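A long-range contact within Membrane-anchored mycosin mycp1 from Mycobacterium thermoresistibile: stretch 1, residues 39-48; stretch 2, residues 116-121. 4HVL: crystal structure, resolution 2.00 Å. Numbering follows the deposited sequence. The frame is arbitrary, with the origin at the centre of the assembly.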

ATOM      1  N   ASN A  39      -9.887  -4.036 -24.669  1.00 25.98           N
ATOM      2  CA  ASN A  39     -11.172  -3.350 -24.733  1.00 28.42           C
ATOM      3  C   ASN A  39     -11.575  -2.986 -23.313  1.00 27.47           C
ATOM      4  O   ASN A  39     -11.851  -3.865 -22.509  1.00 27.65           O
ATOM      5  CB  ASN A  39     -12.225  -4.239 -25.376  1.00 30.25           C
ATOM      6  CG  ASN A  39     -13.646  -3.704 -25.195  1.00 33.30           C
ATOM      7  OD1 ASN A  39     -13.875  -2.494 -25.056  1.00 32.74           O
ATOM      8  ND2 ASN A  39     -14.613  -4.615 -25.205  1.00 35.48           N
ATOM      9  N   PHE A  40     -11.579  -1.694 -23.001  1.00 25.99           N
ATOM     10  CA  PHE A  40     -11.844  -1.242 -21.633  1.00 25.02           C
ATOM     11  C   PHE A  40     -13.318  -0.935 -21.351  1.00 25.41           C
ATOM     12  O   PHE A  40     -13.665  -0.448 -20.275  1.00 24.13           O
ATOM     13  CB  PHE A  40     -10.967  -0.030 -21.319  1.00 24.44           C
ATOM     14  CG  PHE A  40      -9.493  -0.330 -21.368  1.00 23.03           C
ATOM     15  CD1 PHE A  40      -8.887  -0.987 -20.324  1.00 21.97           C
ATOM     16  CD2 PHE A  40      -8.720   0.042 -22.468  1.00 23.41           C
ATOM     17  CE1 PHE A  40      -7.521  -1.251 -20.340  1.00 22.12           C
ATOM     18  CE2 PHE A  40      -7.359  -0.228 -22.504  1.00 23.12           C
ATOM     19  CZ  PHE A  40      -6.756  -0.872 -21.435  1.00 22.31           C
ATOM     20  N   ALA A  41     -14.184  -1.233 -22.309  1.00 26.87           N
ATOM     21  CA  ALA A  41     -15.622  -1.102 -22.094  1.00 28.96           C
ATOM     22  C   ALA A  41     -16.110  -2.039 -20.976  1.00 29.26           C
ATOM     23  O   ALA A  41     -17.014  -1.699 -20.228  1.00 29.26           O
ATOM     24  CB  ALA A  41     -16.379  -1.360 -23.384  1.00 29.83           C
ATOM     25  N   ASP A  42     -15.498  -3.209 -20.864  1.00 31.53           N
ATOM     26  CA  ASP A  42     -15.867  -4.178 -19.829  1.00 33.56           C
ATOM     27  C   ASP A  42     -15.254  -3.795 -18.495  1.00 32.30           C
ATOM     28  O   ASP A  42     -14.255  -3.074 -18.433  1.00 30.40           O
ATOM     29  CB  ASP A  42     -15.400  -5.588 -20.212  1.00 36.30           C
ATOM     30  CG  ASP A  42     -16.149  -6.141 -21.406  1.00 40.62           C
ATOM     31  OD1 ASP A  42     -17.407  -6.085 -21.386  1.00 44.25           O
ATOM     32  OD2 ASP A  42     -15.488  -6.623 -22.360  1.00 42.80           O
ATOM     33  N   ARG A  43     -15.879  -4.269 -17.426  1.00 31.97           N
ATOM     34  CA  ARG A  43     -15.382  -4.036 -16.085  1.00 31.24           C
ATOM     35  C   ARG A  43     -14.128  -4.868 -15.853  1.00 27.41           C
ATOM     36  O   ARG A  43     -14.087  -5.994 -16.293  1.00 25.70           O
ATOM     37  CB  ARG A  43     -16.465  -4.391 -15.072  1.00 34.45           C
ATOM     38  CG  ARG A  43     -17.614  -3.398 -15.086  1.00 37.56           C
ATOM     39  CD  ARG A  43     -18.714  -3.789 -14.109  1.00 41.57           C
ATOM     40  NE  ARG A  43     -19.922  -2.992 -14.342  1.00 46.15           N
ATOM     41  CZ  ARG A  43     -21.151  -3.324 -13.946  1.00 50.42           C
ATOM     42  NH1 ARG A  43     -21.380  -4.445 -13.265  1.00 52.07           N
ATOM     43  NH2 ARG A  43     -22.168  -2.516 -14.230  1.00 54.43           N
ATOM     44  N   PRO A  44     -13.085  -4.302 -15.199  1.00 25.44           N
ATOM     45  CA  PRO A  44     -11.910  -5.124 -14.852  1.00 23.36           C
ATOM     46  C   PRO A  44     -12.304  -6.294 -13.946  1.00 23.01           C
ATOM     47  O   PRO A  44     -13.313  -6.204 -13.225  1.00 22.13           O
ATOM     48  CB  PRO A  44     -10.993  -4.158 -14.105  1.00 23.02           C
ATOM     49  CG  PRO A  44     -11.531  -2.793 -14.356  1.00 24.15           C
ATOM     50  CD  PRO A  44     -12.972  -2.922 -14.696  1.00 24.37           C
ATOM     51  N   TRP A  45     -11.550  -7.394 -13.994  1.00 21.92           N
ATOM     52  CA  TRP A  45     -11.951  -8.593 -13.239  1.00 22.34           C
ATOM     53  C   TRP A  45     -12.051  -8.272 -11.738  1.00 21.83           C
ATOM     54  O   TRP A  45     -12.912  -8.801 -11.046  1.00 22.01           O
ATOM     55  CB  TRP A  45     -10.988  -9.768 -13.479  1.00 22.32           C
ATOM     56  CG  TRP A  45      -9.667  -9.665 -12.771  1.00 21.89           C
ATOM     57  CD1 TRP A  45      -8.515  -9.147 -13.270  1.00 21.05           C
ATOM     58  CD2 TRP A  45      -9.362 -10.112 -11.434  1.00 22.25           C
ATOM     59  NE1 TRP A  45      -7.516  -9.235 -12.336  1.00 21.33           N
ATOM     60  CE2 TRP A  45      -8.003  -9.828 -11.202  1.00 21.42           C
ATOM     61  CE3 TRP A  45     -10.106 -10.732 -10.417  1.00 22.24           C
ATOM     62  CZ2 TRP A  45      -7.361 -10.143 -10.001  1.00 21.26           C
ATOM     63  CZ3 TRP A  45      -9.468 -11.021  -9.209  1.00 22.82           C
ATOM     64  CH2 TRP A  45      -8.108 -10.731  -9.018  1.00 22.14           C
ATOM     65  N   ALA A  46     -11.196  -7.373 -11.263  1.00 20.44           N
ATOM     66  CA  ALA A  46     -11.169  -7.022  -9.852  1.00 20.63           C
ATOM     67  C   ALA A  46     -12.420  -6.282  -9.395  1.00 20.55           C
ATOM     68  O   ALA A  46     -12.891  -6.488  -8.271  1.00 20.57           O
ATOM     69  CB  ALA A  46      -9.928  -6.202  -9.535  1.00 20.21           C
ATOM     70  N   SER A  47     -12.954  -5.434 -10.263  1.00 21.04           N
ATOM     71  CA  SER A  47     -14.194  -4.720  -9.998  1.00 22.51           C
ATOM     72  C   SER A  47     -15.381  -5.690  -9.917  1.00 23.58           C
ATOM     73  O   SER A  47     -16.215  -5.585  -9.023  1.00 23.17           O
ATOM     74  CB  SER A  47     -14.449  -3.678 -11.091  1.00 23.46           C
ATOM     75  OG  SER A  47     -13.350  -2.768 -11.155  1.00 25.71           O
ATOM     76  N   ASP A  48     -15.445  -6.630 -10.851  1.00 24.00           N
ATOM     77  CA  ASP A  48     -16.479  -7.658 -10.811  1.00 25.75           C
ATOM     78  C   ASP A  48     -16.343  -8.554  -9.577  1.00 25.39           C
ATOM     79  O   ASP A  48     -17.316  -8.820  -8.893  1.00 26.11           O
ATOM     80  CB  ASP A  48     -16.450  -8.496 -12.092  1.00 27.78           C
ATOM     81  CG  ASP A  48     -17.265  -7.872 -13.220  1.00 29.80           C
ATOM     82  OD1 ASP A  48     -17.952  -6.849 -12.990  1.00 30.60           O
ATOM     83  OD2 ASP A  48     -17.218  -8.408 -14.342  1.00 33.16           O
ATOM     84  N   THR A 116     -17.002   6.321 -21.294  1.00 23.06           N
ATOM     85  CA  THR A 116     -16.298   5.649 -22.361  1.00 23.70           C
ATOM     86  C   THR A 116     -15.552   4.394 -21.935  1.00 23.26           C
ATOM     87  O   THR A 116     -14.972   3.751 -22.784  1.00 23.89           O
ATOM     88  CB  THR A 116     -15.246   6.586 -22.991  1.00 24.06           C
ATOM     89  OG1 THR A 116     -14.443   7.149 -21.951  1.00 23.14           O
ATOM     90  CG2 THR A 116     -15.922   7.699 -23.804  1.00 24.95           C
ATOM     91  N   ASP A 117     -15.492   4.073 -20.645  1.00 22.28           N
ATOM     92  CA  ASP A 117     -14.888   2.805 -20.224  1.00 22.06           C
ATOM     93  C   ASP A 117     -15.564   2.256 -18.976  1.00 21.63           C
ATOM     94  O   ASP A 117     -16.398   2.930 -18.371  1.00 21.56           O
ATOM     95  CB  ASP A 117     -13.347   2.906 -20.059  1.00 21.98           C
ATOM     96  CG  ASP A 117     -12.902   3.836 -18.918  1.00 21.91           C
ATOM     97  OD1 ASP A 117     -13.198   3.574 -17.723  1.00 22.19           O
ATOM     98  OD2 ASP A 117     -12.225   4.847 -19.223  1.00 22.03           O
ATOM     99  N   GLY A 118     -15.198   1.030 -18.598  1.00 21.17           N
ATOM    100  CA  GLY A 118     -15.804   0.353 -17.449  1.00 20.81           C
ATOM    101  C   GLY A 118     -15.030   0.488 -16.149  1.00 19.96           C
ATOM    102  O   GLY A 118     -15.360  -0.172 -15.172  1.00 20.22           O
ATOM    103  N   PHE A 119     -14.011   1.340 -16.118  1.00 19.13           N
ATOM    104  CA  PHE A 119     -13.202   1.491 -14.916  1.00 18.42           C
ATOM    105  C   PHE A 119     -13.718   2.527 -13.929  1.00 18.03           C
ATOM    106  O   PHE A 119     -14.082   3.643 -14.310  1.00 18.22           O
ATOM    107  CB  PHE A 119     -11.779   1.885 -15.252  1.00 18.20           C
ATOM    108  CG  PHE A 119     -10.931   2.002 -14.042  1.00 18.27           C
ATOM    109  CD1 PHE A 119     -10.830   3.226 -13.359  1.00 17.85           C
ATOM    110  CD2 PHE A 119     -10.306   0.886 -13.507  1.00 17.69           C
ATOM    111  CE1 PHE A 119     -10.094   3.313 -12.198  1.00 17.36           C
ATOM    112  CE2 PHE A 119      -9.549   0.996 -12.356  1.00 17.43           C
ATOM    113  CZ  PHE A 119      -9.446   2.205 -11.710  1.00 17.14           C
ATOM    114  N   ILE A 120     -13.696   2.175 -12.651  1.00 17.43           N
ATOM    115  CA  ILE A 120     -13.969   3.151 -11.589  1.00 17.01           C
ATOM    116  C   ILE A 120     -13.207   2.740 -10.358  1.00 16.55           C
ATOM    117  O   ILE A 120     -12.974   1.550 -10.149  1.00 16.33           O
ATOM    118  CB  ILE A 120     -15.479   3.281 -11.261  1.00 17.36           C
ATOM    119  CG1 ILE A 120     -15.740   4.579 -10.470  1.00 17.43           C
ATOM    120  CG2 ILE A 120     -16.005   2.031 -10.544  1.00 17.33           C
ATOM    121  CD1 ILE A 120     -17.191   4.996 -10.437  1.00 18.10           C
ATOM    122  N   GLY A 121     -12.783   3.732  -9.575  1.00 16.26           N
ATOM    123  CA  GLY A 121     -12.118   3.485  -8.304  1.00 15.93           C
ATOM    124  C   GLY A 121     -13.103   2.927  -7.295  1.00 15.97           C
ATOM    125  O   GLY A 121     -14.346   2.989  -7.490  1.00 16.27           O
TER
HETATM  126  O   HOH W   1     -15.084  -0.957 -12.563  1.00 41.70           O

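Segments far apart in sequence often meet through a few backbone contacts, with side chains filling the space around them, and this small interface in mycosin MycP1 is a compact example. Its contacting residues lie at least 73 positions apart, and 279 Å² is buried between the two stretches, both sides summed.

A single direct hydrogen bond spans the gap. Gly-118 N donates to Phe-40 O at 2.7 Å, with an N-H...acceptor angle of 163°, short and nearly straight. Each partner is braced from within its own stretch: Ala-41 N donates to Asn-39 OD1 (3.0 Å) just beyond the acceptor carbonyl, while Phe-119 N donates to Asp-117 OD1 (2.9 Å), the carboxylate, with chi1 in the p well, reaching forward past Gly-118.

A water supplies the second polar link. The water donates to Gly-118 O at 2.7 Å and hydrogen-bonds Ser-47 OG at 2.9 Å, joining the start of the helix to the loop. The serine CB points toward the other stretch, and its m rotamer places the hydroxyl within reach of the water.

Packing completes the contact, and here glycine is decisive. Gly-118 is the residue most covered by the opposing stretch, and Gly-118 CA lies 3.7 Å from Ala-41 O and 3.9 Å from Asp-42 O. An ideal CB on Gly-118 would lie 2.7 Å from Ala-41 O and 2.7 Å from Asp-42 O, a clash with both.

The CA-to-CB bond of Pro-44, at the N-cap position of the helix, also points toward the other stretch. Pro-44 CD approaches Gly-118 O at 3.7 Å, and Pro-44 CG meets Phe-119 CD2 at 4.0 Å, an apolar contact at the edge of the aromatic ring. Proline suits both roles: lacking an amide hydrogen, Pro-44 has no N-H of its own to satisfy at the N-cap position, and its compact ring offers carbon to the buried phenylalanine.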